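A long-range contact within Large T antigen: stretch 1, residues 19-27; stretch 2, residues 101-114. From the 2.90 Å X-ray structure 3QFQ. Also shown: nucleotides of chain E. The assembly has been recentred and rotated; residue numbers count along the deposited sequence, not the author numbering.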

ATOM      1  N   ILE B  19      33.350  26.816 -12.026  1.00 91.68           N
ATOM      2  CA  ILE B  19      33.983  26.424 -13.283  1.00 96.72           C
ATOM      3  C   ILE B  19      35.355  25.783 -13.092  1.00101.92           C
ATOM      4  O   ILE B  19      35.761  24.923 -13.877  1.00 98.69           O
ATOM      5  CB  ILE B  19      34.119  27.623 -14.239  1.00102.53           C
ATOM      6  CG1 ILE B  19      32.785  28.362 -14.353  1.00 94.41           C
ATOM      7  CG2 ILE B  19      34.604  27.165 -15.609  1.00112.05           C
ATOM      8  CD1 ILE B  19      32.828  29.569 -15.267  1.00 92.43           C
ATOM      9  N   ASP B  20      36.062  26.196 -12.047  1.00108.40           N
ATOM     10  CA  ASP B  20      37.422  25.723 -11.810  1.00102.59           C
ATOM     11  C   ASP B  20      37.503  24.201 -11.640  1.00 98.95           C
ATOM     12  O   ASP B  20      38.593  23.627 -11.665  1.00 92.85           O
ATOM     13  CB  ASP B  20      38.043  26.439 -10.605  1.00 98.64           C
ATOM     14  CG  ASP B  20      37.420  26.019  -9.291  1.00 97.30           C
ATOM     15  OD1 ASP B  20      36.331  26.533  -8.953  1.00102.20           O
ATOM     16  OD2 ASP B  20      38.024  25.176  -8.596  1.00 88.87           O
ATOM     17  N   LEU B  21      36.355  23.551 -11.467  1.00 99.11           N
ATOM     18  CA  LEU B  21      36.316  22.090 -11.410  1.00 96.26           C
ATOM     19  C   LEU B  21      35.150  21.519 -12.215  1.00 98.18           C
ATOM     20  O   LEU B  21      34.874  20.323 -12.163  1.00 92.66           O
ATOM     21  CB  LEU B  21      36.272  21.587  -9.961  1.00 83.78           C
ATOM     22  CG  LEU B  21      35.174  22.071  -9.008  1.00 64.54           C
ATOM     23  CD1 LEU B  21      35.378  23.529  -8.638  1.00 57.75           C
ATOM     24  CD2 LEU B  21      33.779  21.850  -9.580  1.00 60.82           C
ATOM     25  N   SER B  22      34.474  22.385 -12.962  1.00106.92           N
ATOM     26  CA  SER B  22      33.307  21.986 -13.745  1.00112.19           C
ATOM     27  C   SER B  22      33.675  21.085 -14.924  1.00106.40           C
ATOM     28  O   SER B  22      32.799  20.578 -15.624  1.00106.60           O
ATOM     29  CB  SER B  22      32.547  23.222 -14.241  1.00116.86           C
ATOM     30  OG  SER B  22      31.327  22.865 -14.870  1.00113.43           O
ATOM     31  N   ASP B  23      34.972  20.888 -15.141  1.00105.70           N
ATOM     32  CA  ASP B  23      35.436  20.046 -16.236  1.00108.67           C
ATOM     33  C   ASP B  23      35.566  18.594 -15.781  1.00 99.21           C
ATOM     34  O   ASP B  23      35.516  17.669 -16.594  1.00 91.27           O
ATOM     35  CB  ASP B  23      36.772  20.562 -16.780  1.00118.49           C
ATOM     36  CG  ASP B  23      37.343  19.674 -17.869  1.00125.53           C
ATOM     37  OD1 ASP B  23      37.062  19.933 -19.060  1.00131.89           O
ATOM     38  OD2 ASP B  23      38.076  18.718 -17.534  1.00120.87           O
ATOM     39  N   TYR B  24      35.728  18.404 -14.476  1.00 99.89           N
ATOM     40  CA  TYR B  24      35.919  17.079 -13.898  1.00 97.57           C
ATOM     41  C   TYR B  24      34.597  16.328 -13.734  1.00 89.36           C
ATOM     42  O   TYR B  24      34.564  15.238 -13.162  1.00 81.94           O
ATOM     43  CB  TYR B  24      36.618  17.189 -12.537  1.00100.01           C
ATOM     44  CG  TYR B  24      37.994  17.817 -12.579  1.00105.88           C
ATOM     45  CD1 TYR B  24      38.725  17.858 -13.757  1.00112.88           C
ATOM     46  CD2 TYR B  24      38.565  18.367 -11.435  1.00104.66           C
ATOM     47  CE1 TYR B  24      39.986  18.431 -13.798  1.00118.76           C
ATOM     48  CE2 TYR B  24      39.822  18.940 -11.466  1.00105.34           C
ATOM     49  CZ  TYR B  24      40.529  18.970 -12.650  1.00118.51           C
ATOM     50  OH  TYR B  24      41.782  19.539 -12.687  1.00129.86           O
ATOM     51  N   LEU B  25      33.514  16.908 -14.240  1.00 87.47           N
ATOM     52  CA  LEU B  25      32.180  16.348 -14.039  1.00 77.69           C
ATOM     53  C   LEU B  25      31.593  15.740 -15.315  1.00 80.64           C
ATOM     54  O   LEU B  25      32.097  15.969 -16.415  1.00 93.63           O
ATOM     55  CB  LEU B  25      31.240  17.423 -13.483  1.00 73.49           C
ATOM     56  CG  LEU B  25      31.701  18.109 -12.192  1.00 68.59           C
ATOM     57  CD1 LEU B  25      30.884  19.361 -11.897  1.00 71.89           C
ATOM     58  CD2 LEU B  25      31.648  17.142 -11.018  1.00 71.07           C
ATOM     59  N   SER B  26      30.529  14.956 -15.156  1.00 75.79           N
ATOM     60  CA  SER B  26      29.804  14.400 -16.294  1.00 85.48           C
ATOM     61  C   SER B  26      28.495  15.155 -16.479  1.00 84.47           C
ATOM     62  O   SER B  26      27.641  15.154 -15.593  1.00 88.57           O
ATOM     63  CB  SER B  26      29.516  12.913 -16.079  1.00 96.99           C
ATOM     64  OG  SER B  26      28.684  12.716 -14.950  1.00109.35           O
ATOM     65  N   HIS B  27      28.339  15.805 -17.627  1.00 86.18           N
ATOM     66  CA  HIS B  27      27.149  16.609 -17.884  1.00 99.76           C
ATOM     67  C   HIS B  27      26.227  15.926 -18.884  1.00 92.89           C
ATOM     68  O   HIS B  27      25.906  16.481 -19.935  1.00 96.63           O
ATOM     69  CB  HIS B  27      27.542  17.998 -18.382  1.00108.02           C
ATOM     70  CG  HIS B  27      28.541  18.689 -17.508  1.00108.59           C
ATOM     71  ND1 HIS B  27      28.176  19.509 -16.461  1.00107.16           N
ATOM     72  CD2 HIS B  27      29.895  18.675 -17.517  1.00104.53           C
ATOM     73  CE1 HIS B  27      29.260  19.972 -15.867  1.00103.23           C
ATOM     74  NE2 HIS B  27      30.318  19.481 -16.490  1.00103.39           N
ATOM     75  N   CYS B 101      23.429  17.944  -8.561  1.00 88.71           N
ATOM     76  CA  CYS B 101      24.129  16.663  -8.521  1.00 71.97           C
ATOM     77  C   CYS B 101      24.686  16.253  -9.882  1.00 70.93           C
ATOM     78  O   CYS B 101      23.980  16.288 -10.890  1.00 78.51           O
ATOM     79  CB  CYS B 101      23.200  15.566  -7.992  1.00 65.64           C
ATOM     80  SG  CYS B 101      23.884  13.895  -8.093  1.00 99.40           S
ATOM     81  N   LYS B 102      25.955  15.855  -9.896  1.00 72.36           N
ATOM     82  CA  LYS B 102      26.598  15.367 -11.114  1.00 70.38           C
ATOM     83  C   LYS B 102      27.630  14.289 -10.793  1.00 73.74           C
ATOM     84  O   LYS B 102      28.303  14.351  -9.766  1.00 74.99           O
ATOM     85  CB  LYS B 102      27.242  16.518 -11.874  1.00 59.59           C
ATOM     86  N   GLY B 103      27.744  13.298 -11.671  1.00 73.75           N
ATOM     87  CA  GLY B 103      28.689  12.213 -11.472  1.00 72.89           C
ATOM     88  C   GLY B 103      30.111  12.605 -11.827  1.00 72.60           C
ATOM     89  O   GLY B 103      30.369  13.110 -12.920  1.00 84.58           O
ATOM     90  N   VAL B 104      31.039  12.376 -10.901  1.00 65.72           N
ATOM     91  CA  VAL B 104      32.443  12.705 -11.133  1.00 68.71           C
ATOM     92  C   VAL B 104      33.159  11.627 -11.940  1.00 66.94           C
ATOM     93  O   VAL B 104      33.230  10.471 -11.527  1.00 74.56           O
ATOM     94  CB  VAL B 104      33.210  12.937  -9.815  1.00 71.44           C
ATOM     95  CG1 VAL B 104      32.947  14.339  -9.284  1.00 78.66           C
ATOM     96  CG2 VAL B 104      32.833  11.887  -8.786  1.00 69.28           C
ATOM     97  N   ASN B 105      33.692  12.017 -13.093  1.00 66.41           N
ATOM     98  CA  ASN B 105      34.404  11.091 -13.965  1.00 69.98           C
ATOM     99  C   ASN B 105      35.831  10.843 -13.494  1.00 78.30           C
ATOM    100  O   ASN B 105      36.386   9.767 -13.710  1.00 88.23           O
ATOM    101  CB  ASN B 105      34.405  11.609 -15.403  1.00 69.29           C
ATOM    102  CG  ASN B 105      33.003  11.830 -15.940  1.00 66.61           C
ATOM    103  OD1 ASN B 105      32.051  11.180 -15.508  1.00 54.82           O
ATOM    104  ND2 ASN B 105      32.870  12.748 -16.888  1.00 66.98           N
ATOM    105  N   LYS B 106      36.420  11.846 -12.853  1.00 78.28           N
ATOM    106  CA  LYS B 106      37.769  11.723 -12.316  1.00 84.27           C
ATOM    107  C   LYS B 106      37.784  12.126 -10.848  1.00 81.49           C
ATOM    108  O   LYS B 106      37.987  13.295 -10.517  1.00 74.79           O
ATOM    109  CB  LYS B 106      38.742  12.594 -13.107  1.00 82.71           C
ATOM    110  CG  LYS B 106      38.858  12.210 -14.572  1.00 84.13           C
ATOM    111  CD  LYS B 106      39.708  13.212 -15.333  1.00 97.85           C
ATOM    112  CE  LYS B 106      39.040  14.577 -15.375  1.00110.27           C
ATOM    113  NZ  LYS B 106      39.839  15.564 -16.155  1.00114.85           N
ATOM    114  N   MET B 107      37.565  11.152  -9.972  1.00 82.05           N
ATOM    115  CA  MET B 107      37.480  11.405  -8.538  1.00 86.54           C
ATOM    116  C   MET B 107      38.798  11.876  -7.912  1.00 85.15           C
ATOM    117  O   MET B 107      38.804  12.816  -7.120  1.00 78.71           O
ATOM    118  CB  MET B 107      36.959  10.168  -7.802  1.00 81.77           C
ATOM    119  CG  MET B 107      36.695  10.407  -6.327  1.00 81.79           C
ATOM    120  SD  MET B 107      35.331  11.556  -6.046  1.00112.82           S
ATOM    121  CE  MET B 107      33.975  10.411  -5.807  1.00 66.83           C
ATOM    122  N   PRO B 108      39.919  11.222  -8.257  1.00 85.48           N
ATOM    123  CA  PRO B 108      41.191  11.632  -7.649  1.00 90.54           C
ATOM    124  C   PRO B 108      41.547  13.081  -7.964  1.00 81.75           C
ATOM    125  O   PRO B 108      42.107  13.779  -7.119  1.00 65.89           O
ATOM    126  CB  PRO B 108      42.210  10.680  -8.287  1.00 96.72           C
ATOM    127  CG  PRO B 108      41.546  10.176  -9.531  1.00 94.92           C
ATOM    128  CD  PRO B 108      40.093  10.100  -9.194  1.00 86.81           C
ATOM    129  N   GLU B 109      41.220  13.525  -9.171  1.00 86.54           N
ATOM    130  CA  GLU B 109      41.516  14.885  -9.590  1.00 93.78           C
ATOM    131  C   GLU B 109      40.663  15.867  -8.798  1.00 95.18           C
ATOM    132  O   GLU B 109      41.130  16.938  -8.404  1.00 95.79           O
ATOM    133  CB  GLU B 109      41.250  15.035 -11.086  1.00 99.25           C
ATOM    134  CG  GLU B 109      41.866  13.924 -11.927  1.00111.38           C
ATOM    135  CD  GLU B 109      43.383  13.951 -11.916  1.00133.12           C
ATOM    136  OE1 GLU B 109      43.959  15.033 -11.668  1.00147.39           O
ATOM    137  OE2 GLU B 109      44.002  12.893 -12.154  1.00134.66           O
ATOM    138  N   MET B 110      39.412  15.486  -8.563  1.00 91.12           N
ATOM    139  CA  MET B 110      38.473  16.327  -7.830  1.00 91.54           C
ATOM    140  C   MET B 110      38.906  16.547  -6.384  1.00 95.51           C
ATOM    141  O   MET B 110      39.037  17.685  -5.935  1.00101.16           O
ATOM    142  CB  MET B 110      37.071  15.718  -7.861  1.00 97.31           C
ATOM    143  CG  MET B 110      36.037  16.534  -7.106  1.00 96.75           C
ATOM    144  SD  MET B 110      35.669  18.104  -7.914  1.00110.61           S
ATOM    145  CE  MET B 110      34.866  17.523  -9.403  1.00 85.89           C
ATOM    146  N   TYR B 111      39.115  15.451  -5.659  1.00 95.16           N
ATOM    147  CA  TYR B 111      39.506  15.508  -4.253  1.00100.83           C
ATOM    148  C   TYR B 111      40.641  16.501  -4.041  1.00 99.46           C
ATOM    149  O   TYR B 111      40.516  17.447  -3.263  1.00 97.34           O
ATOM    150  CB  TYR B 111      39.919  14.116  -3.761  1.00 99.53           C
ATOM    151  CG  TYR B 111      40.174  13.996  -2.267  1.00 98.28           C
ATOM    152  CD1 TYR B 111      39.983  12.785  -1.613  1.00101.74           C
ATOM    153  CD2 TYR B 111      40.615  15.080  -1.515  1.00 94.03           C
ATOM    154  CE1 TYR B 111      40.215  12.655  -0.256  1.00104.52           C
ATOM    155  CE2 TYR B 111      40.850  14.960  -0.155  1.00 93.96           C
ATOM    156  CZ  TYR B 111      40.648  13.745   0.468  1.00101.78           C
ATOM    157  OH  TYR B 111      40.881  13.620   1.820  1.00103.59           O
ATOM    158  N   ASN B 112      41.750  16.280  -4.738  1.00 92.51           N
ATOM    159  CA  ASN B 112      42.923  17.130  -4.592  1.00101.57           C
ATOM    160  C   ASN B 112      42.642  18.580  -4.969  1.00105.98           C
ATOM    161  O   ASN B 112      43.299  19.496  -4.477  1.00104.11           O
ATOM    162  CB  ASN B 112      44.086  16.576  -5.418  1.00109.33           C
ATOM    163  CG  ASN B 112      44.420  15.143  -5.058  1.00120.52           C
ATOM    164  OD1 ASN B 112      44.068  14.663  -3.980  1.00112.55           O
ATOM    165  ND2 ASN B 112      45.103  14.449  -5.959  1.00133.18           N
ATOM    166  N   ASN B 113      41.662  18.784  -5.843  1.00108.58           N
ATOM    167  CA  ASN B 113      41.281  20.130  -6.251  1.00113.88           C
ATOM    168  C   ASN B 113      40.463  20.826  -5.171  1.00111.41           C
ATOM    169  O   ASN B 113      40.433  22.054  -5.090  1.00117.68           O
ATOM    170  CB  ASN B 113      40.501  20.095  -7.566  1.00112.62           C
ATOM    171  CG  ASN B 113      40.491  21.437  -8.275  1.00104.66           C
ATOM    172  OD1 ASN B 113      40.463  22.491  -7.640  1.00110.75           O
ATOM    173  ND2 ASN B 113      40.525  21.404  -9.601  1.00 89.09           N
ATOM    174  N   LEU B 114      39.800  20.028  -4.339  1.00100.66           N
ATOM    175  CA  LEU B 114      38.997  20.560  -3.246  1.00 97.31           C
ATOM    176  C   LEU B 114      39.835  20.718  -1.983  1.00107.14           C
ATOM    177  O   LEU B 114      39.309  20.965  -0.898  1.00106.68           O
ATOM    178  CB  LEU B 114      37.794  19.658  -2.974  1.00 88.32           C
ATOM    179  CG  LEU B 114      36.823  19.474  -4.141  1.00 86.32           C
ATOM    180  CD1 LEU B 114      35.673  18.563  -3.742  1.00 79.68           C
ATOM    181  CD2 LEU B 114      36.302  20.820  -4.622  1.00 93.90           C
TER
ATOM    182  P    DG E   3      30.502  12.189 -19.880  1.00112.30           P
ATOM    183  OP1  DG E   3      31.407  13.242 -19.374  1.00113.36           O
ATOM    184  OP2  DG E   3      29.743  11.340 -18.934  1.00 91.27           O
ATOM    185  O5'  DG E   3      29.454  12.874 -20.872  1.00 76.80           O
ATOM    186  C5'  DG E   3      28.239  12.210 -21.168  1.00 99.64           C
ATOM    187  C4'  DG E   3      28.206  11.683 -22.584  1.00105.17           C
ATOM    188  O4'  DG E   3      29.025  10.500 -22.682  1.00104.27           O
ATOM    189  C3'  DG E   3      26.815  11.232 -22.990  1.00101.47           C
ATOM    190  O3'  DG E   3      26.160  12.260 -23.717  1.00 87.38           O
ATOM    191  C2'  DG E   3      27.014   9.983 -23.842  1.00110.03           C
ATOM    192  C1'  DG E   3      28.487   9.637 -23.661  1.00107.91           C
ATOM    193  N9   DG E   3      28.719   8.274 -23.202  1.00102.39           N
ATOM    194  C8   DG E   3      29.094   7.897 -21.935  1.00 95.20           C
ATOM    195  N7   DG E   3      29.239   6.610 -21.803  1.00103.65           N
ATOM    196  C5   DG E   3      28.937   6.102 -23.060  1.00111.96           C
ATOM    197  C6   DG E   3      28.924   4.763 -23.516  1.00117.71           C
ATOM    198  O6   DG E   3      29.184   3.737 -22.873  1.00125.19           O
ATOM    199  N1   DG E   3      28.565   4.679 -24.861  1.00111.73           N
ATOM    200  C2   DG E   3      28.258   5.756 -25.660  1.00109.46           C
ATOM    201  N2   DG E   3      27.934   5.475 -26.933  1.00104.29           N
ATOM    202  N3   DG E   3      28.267   7.018 -25.243  1.00116.24           N
ATOM    203  C4   DG E   3      28.615   7.114 -23.936  1.00111.14           C

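The two stretches, at least 76 residues apart in sequence wherever they touch, bury 681 Å² between them. Their backbones meet at a single beta bridge, Leu25 with Val104, where the CA atoms of the two residues lie 4.7 Å apart. Two backbone hydrogen bonds flank it: Ser26 N donates to Gly103 O at 2.9 Å, and Asn105 N donates more weakly to Tyr24 O at 3.3 Å. Beyond the bridge, stretch 2 turns into the helix of residues 107-113, and side chains take over the contact.

Tyr24 has the largest covered area, 133 Å². A type I turn from Leu21 to Tyr24, closed by a hydrogen bond from Tyr24 N to Leu21 O (3.1 Å), precedes the bridge. The CA-to-CB bond of Tyr24 points sideways, but with chi1 in the m well the ring reaches the helix. Glu109 CB sits over one ring face, 4.2 Å from the Tyr24 ring centroid and only 10° off the normal, so that an aliphatic C-H group of an acidic residue packs against the aromatic pi cloud. Asn113 ND2 approaches Tyr24 CE2 to 3.2 Å, and Lys106 NZ lies 3.5 Å from Tyr24 CD1, both obliquely to the ring. The same lysine forms a long salt bridge with Asp23, NZ to OD2 at 3.9 Å, a separation at which the attraction is mainly electrostatic.

Leu25 and Ser26 each have 65 Å² covered, by different chemistry. Although the CA-to-CB bond of Leu25 points away from stretch 2, the end of its side chain comes nearer: CD2 lies 3.5 Å from Val104 CG1 and 3.6 Å from Met110 CE. Met110 CE also lies 3.6 Å from Tyr24 CB, while Met110 SD is 4.1 Å from Leu21 CB. Met110 thus joins three residues of stretch 1 in one apolar cluster, with its flexible thioether reaching between them.

Ser26, by contrast, points toward stretch 2 and makes a polar contact. Its OG donates to Gly103 O at 2.7 Å, so this carbonyl accepts hydrogen bonds from both the backbone and the side chain of one serine. Glycine suits the close approach, since an ideal CB on Gly103 would lie a tight 3.2 Å from Ser26 OG. Ser26 CB also packs 3.1 Å from Asn105 OD1. Asn105 ND2 makes a weak hydrogen bond to OP1 of DG3 in chain E (2.9 Å), and Ser26 CB lies 3.3 Å from OP2 of the same nucleotide, placing this end of the contact beside the DNA phosphate.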